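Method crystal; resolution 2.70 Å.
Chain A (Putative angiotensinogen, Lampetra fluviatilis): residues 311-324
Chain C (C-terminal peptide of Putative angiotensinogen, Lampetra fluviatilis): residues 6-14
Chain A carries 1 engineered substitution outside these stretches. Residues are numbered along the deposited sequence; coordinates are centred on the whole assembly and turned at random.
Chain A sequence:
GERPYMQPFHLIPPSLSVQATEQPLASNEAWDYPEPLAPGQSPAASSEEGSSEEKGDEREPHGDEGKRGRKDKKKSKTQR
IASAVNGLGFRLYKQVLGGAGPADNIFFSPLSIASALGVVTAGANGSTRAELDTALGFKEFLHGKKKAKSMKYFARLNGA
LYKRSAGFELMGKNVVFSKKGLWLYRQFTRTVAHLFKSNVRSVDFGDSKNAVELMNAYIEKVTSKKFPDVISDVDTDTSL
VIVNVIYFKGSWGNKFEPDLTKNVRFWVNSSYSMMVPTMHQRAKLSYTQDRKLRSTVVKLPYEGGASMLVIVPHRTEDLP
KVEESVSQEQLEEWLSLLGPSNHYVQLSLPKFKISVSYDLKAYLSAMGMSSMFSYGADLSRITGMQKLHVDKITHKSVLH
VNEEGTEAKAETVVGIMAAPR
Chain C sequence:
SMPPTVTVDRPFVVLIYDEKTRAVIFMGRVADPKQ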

ATOM      1  N   ILE A 311       3.111 -14.054  -8.446  1.00 60.92           N
ATOM      2  CA  ILE A 311       4.221 -14.998  -8.275  1.00 63.13           C
ATOM      3  C   ILE A 311       3.769 -16.179  -7.413  1.00 65.63           C
ATOM      4  O   ILE A 311       3.443 -15.985  -6.233  1.00 62.59           O
ATOM      5  CB  ILE A 311       5.453 -14.320  -7.648  1.00 60.39           C
ATOM      6  CG1 ILE A 311       5.863 -13.075  -8.445  1.00 60.26           C
ATOM      7  CG2 ILE A 311       6.622 -15.273  -7.574  1.00 62.37           C
ATOM      8  CD1 ILE A 311       5.372 -11.806  -7.801  1.00 61.16           C
ATOM      9  N   VAL A 312       3.735 -17.375  -8.024  1.00 70.74           N
ATOM     10  CA  VAL A 312       3.305 -18.628  -7.364  1.00 74.91           C
ATOM     11  C   VAL A 312       4.498 -19.563  -7.150  1.00 77.68           C
ATOM     12  O   VAL A 312       5.031 -20.109  -8.110  1.00 80.01           O
ATOM     13  CB  VAL A 312       2.264 -19.436  -8.201  1.00 75.87           C
ATOM     14  CG1 VAL A 312       1.381 -20.286  -7.274  1.00 76.09           C
ATOM     15  CG2 VAL A 312       1.421 -18.526  -9.079  1.00 74.97           C
ATOM     16  N   PRO A 313       4.925 -19.764  -5.901  1.00 78.93           N
ATOM     17  CA  PRO A 313       5.866 -20.871  -5.745  1.00 80.48           C
ATOM     18  C   PRO A 313       5.205 -22.203  -6.108  1.00 82.04           C
ATOM     19  O   PRO A 313       4.014 -22.396  -5.818  1.00 78.24           O
ATOM     20  CB  PRO A 313       6.258 -20.800  -4.274  1.00 79.23           C
ATOM     21  CG  PRO A 313       5.160 -20.038  -3.625  1.00 79.75           C
ATOM     22  CD  PRO A 313       4.725 -19.030  -4.644  1.00 78.02           C
ATOM     23  N   HIS A 314       5.998 -23.082  -6.734  1.00 85.62           N
ATOM     24  CA  HIS A 314       5.587 -24.450  -7.090  1.00 86.99           C
ATOM     25  C   HIS A 314       5.295 -25.282  -5.869  1.00 87.39           C
ATOM     26  O   HIS A 314       4.243 -25.888  -5.773  1.00 85.44           O
ATOM     27  CB  HIS A 314       6.668 -25.145  -7.886  1.00 90.71           C
ATOM     28  CG  HIS A 314       6.806 -24.622  -9.270  1.00 95.09           C
ATOM     29  ND1 HIS A 314       5.733 -24.500 -10.127  1.00 98.05           N
ATOM     30  CD2 HIS A 314       7.894 -24.204  -9.961  1.00 98.92           C
ATOM     31  CE1 HIS A 314       6.151 -24.017 -11.285  1.00 98.28           C
ATOM     32  NE2 HIS A 314       7.457 -23.823 -11.208  1.00 99.79           N
ATOM     33  N   ARG A 315       6.230 -25.284  -4.929  1.00 91.79           N
ATOM     34  CA  ARG A 315       6.012 -25.863  -3.603  1.00 94.59           C
ATOM     35  C   ARG A 315       5.804 -24.702  -2.631  1.00 89.39           C
ATOM     36  O   ARG A 315       6.662 -23.830  -2.514  1.00 82.19           O
ATOM     37  CB  ARG A 315       7.231 -26.661  -3.139  1.00101.38           C
ATOM     38  CG  ARG A 315       7.857 -27.577  -4.173  1.00107.57           C
ATOM     39  CD  ARG A 315       9.296 -27.876  -3.804  1.00110.45           C
ATOM     40  NE  ARG A 315       9.719 -29.149  -4.327  1.00119.35           N
ATOM     41  CZ  ARG A 315      10.915 -29.691  -4.088  1.00126.28           C
ATOM     42  NH1 ARG A 315      11.216 -30.900  -4.598  1.00126.28           N
ATOM     43  NH2 ARG A 315      11.817 -29.041  -3.349  1.00124.62           N
ATOM     44  N   THR A 316       4.710 -24.721  -1.882  1.00 91.10           N
ATOM     45  CA  THR A 316       4.393 -23.627  -0.946  1.00 91.58           C
ATOM     46  C   THR A 316       5.388 -23.499   0.221  1.00 89.65           C
ATOM     47  O   THR A 316       5.297 -22.539   1.014  1.00 88.37           O
ATOM     48  CB  THR A 316       2.938 -23.724  -0.441  1.00 95.11           C
ATOM     49  OG1 THR A 316       2.673 -25.041   0.046  1.00102.53           O
ATOM     50  CG2 THR A 316       1.994 -23.480  -1.567  1.00 97.53           C
ATOM     51  N   GLU A 317       6.338 -24.448   0.291  1.00 87.93           N
ATOM     52  CA  GLU A 317       7.556 -24.348   1.122  1.00 84.57           C
ATOM     53  C   GLU A 317       8.698 -23.498   0.526  1.00 78.64           C
ATOM     54  O   GLU A 317       9.559 -23.076   1.260  1.00 74.86           O
ATOM     55  CB  GLU A 317       8.084 -25.751   1.421  1.00 91.36           C
ATOM     56  CG  GLU A 317       7.095 -26.669   2.136  1.00 94.27           C
ATOM     57  CD  GLU A 317       6.924 -28.012   1.447  1.00 97.83           C
ATOM     58  OE1 GLU A 317       6.544 -28.032   0.263  1.00 96.69           O
ATOM     59  OE2 GLU A 317       7.158 -29.050   2.100  1.00101.28           O
ATOM     60  N   ASP A 318       8.696 -23.251  -0.788  1.00 78.77           N
ATOM     61  CA  ASP A 318       9.550 -22.214  -1.438  1.00 79.57           C
ATOM     62  C   ASP A 318       9.156 -20.729  -1.119  1.00 78.13           C
ATOM     63  O   ASP A 318       9.903 -19.787  -1.457  1.00 74.58           O
ATOM     64  CB  ASP A 318       9.502 -22.317  -2.975  1.00 82.90           C
ATOM     65  CG  ASP A 318       9.955 -23.657  -3.513  1.00 90.05           C
ATOM     66  OD1 ASP A 318      10.935 -24.199  -2.958  1.00 95.53           O
ATOM     67  OD2 ASP A 318       9.328 -24.154  -4.501  1.00 92.25           O
ATOM     68  N   LEU A 319       7.989 -20.513  -0.500  1.00 75.02           N
ATOM     69  CA  LEU A 319       7.469 -19.173  -0.292  1.00 71.67           C
ATOM     70  C   LEU A 319       8.351 -18.222   0.541  1.00 69.42           C
ATOM     71  O   LEU A 319       8.323 -17.030   0.294  1.00 73.75           O
ATOM     72  CB  LEU A 319       6.042 -19.245   0.295  1.00 74.11           C
ATOM     73  CG  LEU A 319       5.181 -17.961   0.373  1.00 70.11           C
ATOM     74  CD1 LEU A 319       4.956 -17.362  -0.998  1.00 69.51           C
ATOM     75  CD2 LEU A 319       3.853 -18.318   1.018  1.00 69.57           C
ATOM     76  N   PRO A 320       9.102 -18.723   1.546  1.00 67.06           N
ATOM     77  CA  PRO A 320       9.994 -17.793   2.219  1.00 66.04           C
ATOM     78  C   PRO A 320      11.193 -17.270   1.408  1.00 66.88           C
ATOM     79  O   PRO A 320      11.695 -16.197   1.699  1.00 66.91           O
ATOM     80  CB  PRO A 320      10.443 -18.601   3.445  1.00 64.77           C
ATOM     81  CG  PRO A 320       9.261 -19.446   3.731  1.00 64.19           C
ATOM     82  CD  PRO A 320       8.885 -19.920   2.381  1.00 66.43           C
ATOM     83  N   LYS A 321      11.693 -18.056   0.471  1.00 72.52           N
ATOM     84  CA  LYS A 321      12.851 -17.653  -0.322  1.00 76.49           C
ATOM     85  C   LYS A 321      12.400 -16.734  -1.431  1.00 74.81           C
ATOM     86  O   LYS A 321      13.185 -15.918  -1.898  1.00 76.07           O
ATOM     87  CB  LYS A 321      13.611 -18.875  -0.880  1.00 83.15           C
ATOM     88  CG  LYS A 321      14.150 -19.789   0.224  1.00 89.85           C
ATOM     89  CD  LYS A 321      15.213 -20.767  -0.269  1.00 93.26           C
ATOM     90  CE  LYS A 321      16.598 -20.128  -0.285  1.00 92.86           C
ATOM     91  NZ  LYS A 321      17.618 -21.119  -0.689  1.00 92.24           N
ATOM     92  N   VAL A 322      11.137 -16.863  -1.848  1.00 73.23           N
ATOM     93  CA  VAL A 322      10.516 -15.913  -2.768  1.00 68.58           C
ATOM     94  C   VAL A 322      10.333 -14.581  -2.028  1.00 65.50           C
ATOM     95  O   VAL A 322      10.866 -13.530  -2.440  1.00 64.45           O
ATOM     96  CB  VAL A 322       9.174 -16.445  -3.303  1.00 69.96           C
ATOM     97  CG1 VAL A 322       8.456 -15.379  -4.122  1.00 68.98           C
ATOM     98  CG2 VAL A 322       9.392 -17.708  -4.147  1.00 74.72           C
ATOM     99  N   GLU A 323       9.628 -14.640  -0.901  1.00 63.49           N
ATOM    100  CA  GLU A 323       9.365 -13.452  -0.071  1.00 61.47           C
ATOM    101  C   GLU A 323      10.610 -12.807   0.513  1.00 63.98           C
ATOM    102  O   GLU A 323      10.579 -11.642   0.813  1.00 64.42           O
ATOM    103  CB  GLU A 323       8.361 -13.789   1.040  1.00 58.88           C
ATOM    104  CG  GLU A 323       6.978 -14.035   0.455  1.00 57.59           C
ATOM    105  CD  GLU A 323       5.887 -14.301   1.471  1.00 56.11           C
ATOM    106  OE1 GLU A 323       6.172 -14.814   2.562  1.00 58.89           O
ATOM    107  OE2 GLU A 323       4.719 -14.008   1.174  1.00 53.70           O
ATOM    108  N   GLU A 324      11.688 -13.576   0.706  1.00 69.35           N
ATOM    109  CA  GLU A 324      13.004 -13.021   1.068  1.00 69.63           C
ATOM    110  C   GLU A 324      13.655 -12.184  -0.024  1.00 67.11           C
ATOM    111  O   GLU A 324      14.304 -11.201   0.273  1.00 64.08           O
ATOM    112  CB  GLU A 324      13.988 -14.127   1.468  1.00 76.35           C
ATOM    113  CG  GLU A 324      13.992 -14.420   2.948  1.00 81.70           C
ATOM    114  CD  GLU A 324      14.348 -13.186   3.730  1.00 87.08           C
ATOM    115  OE1 GLU A 324      15.427 -12.603   3.432  1.00 89.24           O
ATOM    116  OE2 GLU A 324      13.532 -12.786   4.607  1.00 90.92           O
TER
ATOM    117  N   VAL C   6      -0.956 -21.615 -16.324  1.00 80.44           N
ATOM    118  CA  VAL C   6      -0.712 -20.938 -15.049  1.00 77.36           C
ATOM    119  C   VAL C   6      -1.900 -21.191 -14.138  1.00 74.45           C
ATOM    120  O   VAL C   6      -3.015 -20.742 -14.442  1.00 68.14           O
ATOM    121  CB  VAL C   6      -0.523 -19.420 -15.238  1.00 76.12           C
ATOM    122  CG1 VAL C   6       0.040 -18.790 -13.963  1.00 73.64           C
ATOM    123  CG2 VAL C   6       0.383 -19.140 -16.431  1.00 77.96           C
ATOM    124  N   THR C   7      -1.667 -21.931 -13.048  1.00 74.71           N
ATOM    125  CA  THR C   7      -2.731 -22.194 -12.081  1.00 76.92           C
ATOM    126  C   THR C   7      -2.324 -21.632 -10.726  1.00 74.70           C
ATOM    127  O   THR C   7      -1.375 -22.045 -10.106  1.00 77.77           O
ATOM    128  CB  THR C   7      -3.105 -23.678 -11.979  1.00 79.43           C
ATOM    129  OG1 THR C   7      -2.030 -24.368 -11.346  1.00 87.81           O
ATOM    130  CG2 THR C   7      -3.375 -24.281 -13.372  1.00 80.29           C
ATOM    131  N   VAL C   8      -3.064 -20.634 -10.294  1.00 75.57           N
ATOM    132  CA  VAL C   8      -2.832 -20.010  -9.032  1.00 75.19           C
ATOM    133  C   VAL C   8      -3.738 -20.796  -8.100  1.00 75.73           C
ATOM    134  O   VAL C   8      -4.881 -20.402  -7.860  1.00 71.12           O
ATOM    135  CB  VAL C   8      -3.164 -18.497  -9.101  1.00 75.12           C
ATOM    136  CG1 VAL C   8      -2.783 -17.779  -7.796  1.00 74.73           C
ATOM    137  CG2 VAL C   8      -2.461 -17.865 -10.311  1.00 74.95           C
ATOM    138  N   ASP C   9      -3.226 -21.944  -7.642  1.00 78.12           N
ATOM    139  CA  ASP C   9      -3.955 -22.866  -6.739  1.00 79.55           C
ATOM    140  C   ASP C   9      -3.286 -22.961  -5.373  1.00 78.02           C
ATOM    141  O   ASP C   9      -3.744 -23.717  -4.531  1.00 79.83           O
ATOM    142  CB  ASP C   9      -4.112 -24.273  -7.381  1.00 83.13           C
ATOM    143  CG  ASP C   9      -2.774 -24.958  -7.664  1.00 86.53           C
ATOM    144  OD1 ASP C   9      -1.840 -24.323  -8.198  1.00 88.01           O
ATOM    145  OD2 ASP C   9      -2.640 -26.144  -7.334  1.00 91.98           O
ATOM    146  N   ARG C  10      -2.214 -22.188  -5.176  1.00 76.95           N
ATOM    147  CA  ARG C  10      -1.346 -22.211  -3.980  1.00 75.76           C
ATOM    148  C   ARG C  10      -1.119 -20.761  -3.509  1.00 70.60           C
ATOM    149  O   ARG C  10      -1.482 -19.836  -4.231  1.00 71.24           O
ATOM    150  CB  ARG C  10       0.029 -22.795  -4.327  1.00 79.15           C
ATOM    151  CG  ARG C  10       0.092 -23.750  -5.508  1.00 83.86           C
ATOM    152  CD  ARG C  10       1.475 -24.344  -5.653  1.00 90.03           C
ATOM    153  NE  ARG C  10       1.449 -25.773  -5.929  1.00 95.99           N
ATOM    154  CZ  ARG C  10       1.039 -26.325  -7.064  1.00 99.94           C
ATOM    155  NH1 ARG C  10       0.539 -25.592  -8.069  1.00 99.06           N
ATOM    156  NH2 ARG C  10       1.108 -27.650  -7.188  1.00107.33           N
ATOM    157  N   PRO C  11      -0.502 -20.553  -2.333  1.00 66.70           N
ATOM    158  CA  PRO C  11      -0.193 -19.203  -1.939  1.00 63.79           C
ATOM    159  C   PRO C  11       0.682 -18.518  -2.950  1.00 63.98           C
ATOM    160  O   PRO C  11       1.567 -19.162  -3.521  1.00 66.03           O
ATOM    161  CB  PRO C  11       0.558 -19.388  -0.649  1.00 64.48           C
ATOM    162  CG  PRO C  11       0.035 -20.644  -0.078  1.00 67.35           C
ATOM    163  CD  PRO C  11      -0.678 -21.398  -1.153  1.00 68.82           C
ATOM    164  N   PHE C  12       0.412 -17.229  -3.170  1.00 61.65           N
ATOM    165  CA  PHE C  12       1.130 -16.440  -4.152  1.00 60.37           C
ATOM    166  C   PHE C  12       1.405 -15.009  -3.697  1.00 59.33           C
ATOM    167  O   PHE C  12       0.664 -14.434  -2.924  1.00 59.76           O
ATOM    168  CB  PHE C  12       0.378 -16.441  -5.460  1.00 60.18           C
ATOM    169  CG  PHE C  12      -0.926 -15.742  -5.415  1.00 60.39           C
ATOM    170  CD1 PHE C  12      -1.041 -14.430  -5.829  1.00 62.05           C
ATOM    171  CD2 PHE C  12      -2.064 -16.408  -5.021  1.00 62.76           C
ATOM    172  CE1 PHE C  12      -2.277 -13.804  -5.838  1.00 62.36           C
ATOM    173  CE2 PHE C  12      -3.308 -15.790  -5.032  1.00 60.29           C
ATOM    174  CZ  PHE C  12      -3.418 -14.498  -5.430  1.00 59.21           C
ATOM    175  N   VAL C  13       2.503 -14.452  -4.189  1.00 59.42           N
ATOM    176  CA  VAL C  13       2.824 -13.051  -4.015  1.00 57.52           C
ATOM    177  C   VAL C  13       2.149 -12.209  -5.112  1.00 57.94           C
ATOM    178  O   VAL C  13       2.047 -12.613  -6.291  1.00 56.84           O
ATOM    179  CB  VAL C  13       4.332 -12.835  -4.060  1.00 60.83           C
ATOM    180  CG1 VAL C  13       4.699 -11.358  -3.934  1.00 61.94           C
ATOM    181  CG2 VAL C  13       4.983 -13.632  -2.949  1.00 64.13           C
ATOM    182  N   VAL C  14       1.711 -11.015  -4.717  1.00 55.90           N
ATOM    183  CA  VAL C  14       0.884 -10.184  -5.569  1.00 54.23           C
ATOM    184  C   VAL C  14       1.452  -8.758  -5.498  1.00 52.56           C
ATOM    185  O   VAL C  14       1.871  -8.333  -4.456  1.00 55.35           O
ATOM    186  CB  VAL C  14      -0.597 -10.322  -5.142  1.00 52.40           C
ATOM    187  CG1 VAL C  14      -0.916  -9.433  -3.971  1.00 53.11           C
ATOM    188  CG2 VAL C  14      -1.521 -10.026  -6.276  1.00 51.73           C
TER

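Residues 311-313 of chain A end a β-strand, and residues 12-14 of chain C begin another. The two run antiparallel, with an angle of 164° between their directions. Ile A311 pairs with Val C13 through two backbone hydrogen bonds. Ile A311 N donates to Val C13 O at 2.8 Å, almost in line, and Val C13 N donates to Ile A311 O at 2.7 Å. The two side chains lie on the same face of the sheet, where Ile A311 CD1 comes within 4.0 Å of Val C13 CG1.

Val A312 points sideways to this stretch of chain C. Val A312 CG2 lies 4.1 Å from Val C8 CG2 and 4.3 Å from Phe C12 CB; these are apolar contacts. The end of the Phe C12 side chain leads away from this stretch of chain A.

At Pro A313 the pairing stops. Proline has no amide hydrogen to give, and Pro A313 CD sits 3.4 Å from Pro C11 O. Arg C10 reaches the chain here. Arg C10 NE is 2.8 Å from His A314 O, but the angle is too poor for a hydrogen bond. Arg C10 NH1 forms a salt bridge with Asp C9 OD1 at 2.7 Å, within its own chain.

A type I turn from Arg A315 to Asp A318 redirects chain A. Inside the turn, Thr A316 points toward chain C, and its methyl, Thr A316 CG2, lies 3.4 Å from Pro C11 CD.

The helix that follows passes 9.7 Å from strand 12-14, axis to axis, and side chains fill the gap. Leu A319 CD2 meets Pro C11 CB at 3.8 Å, and Leu A319 CD1 lies 4.2 Å from Val C13 CG2. One turn on, Val A322 CG1 approaches Val C13 CG2 at 4.1 Å. Glu A323 adds its aliphatic CG, 4.0 Å from Val C13 CG2, while its carboxylate is hydrogen-bonded elsewhere in the structure.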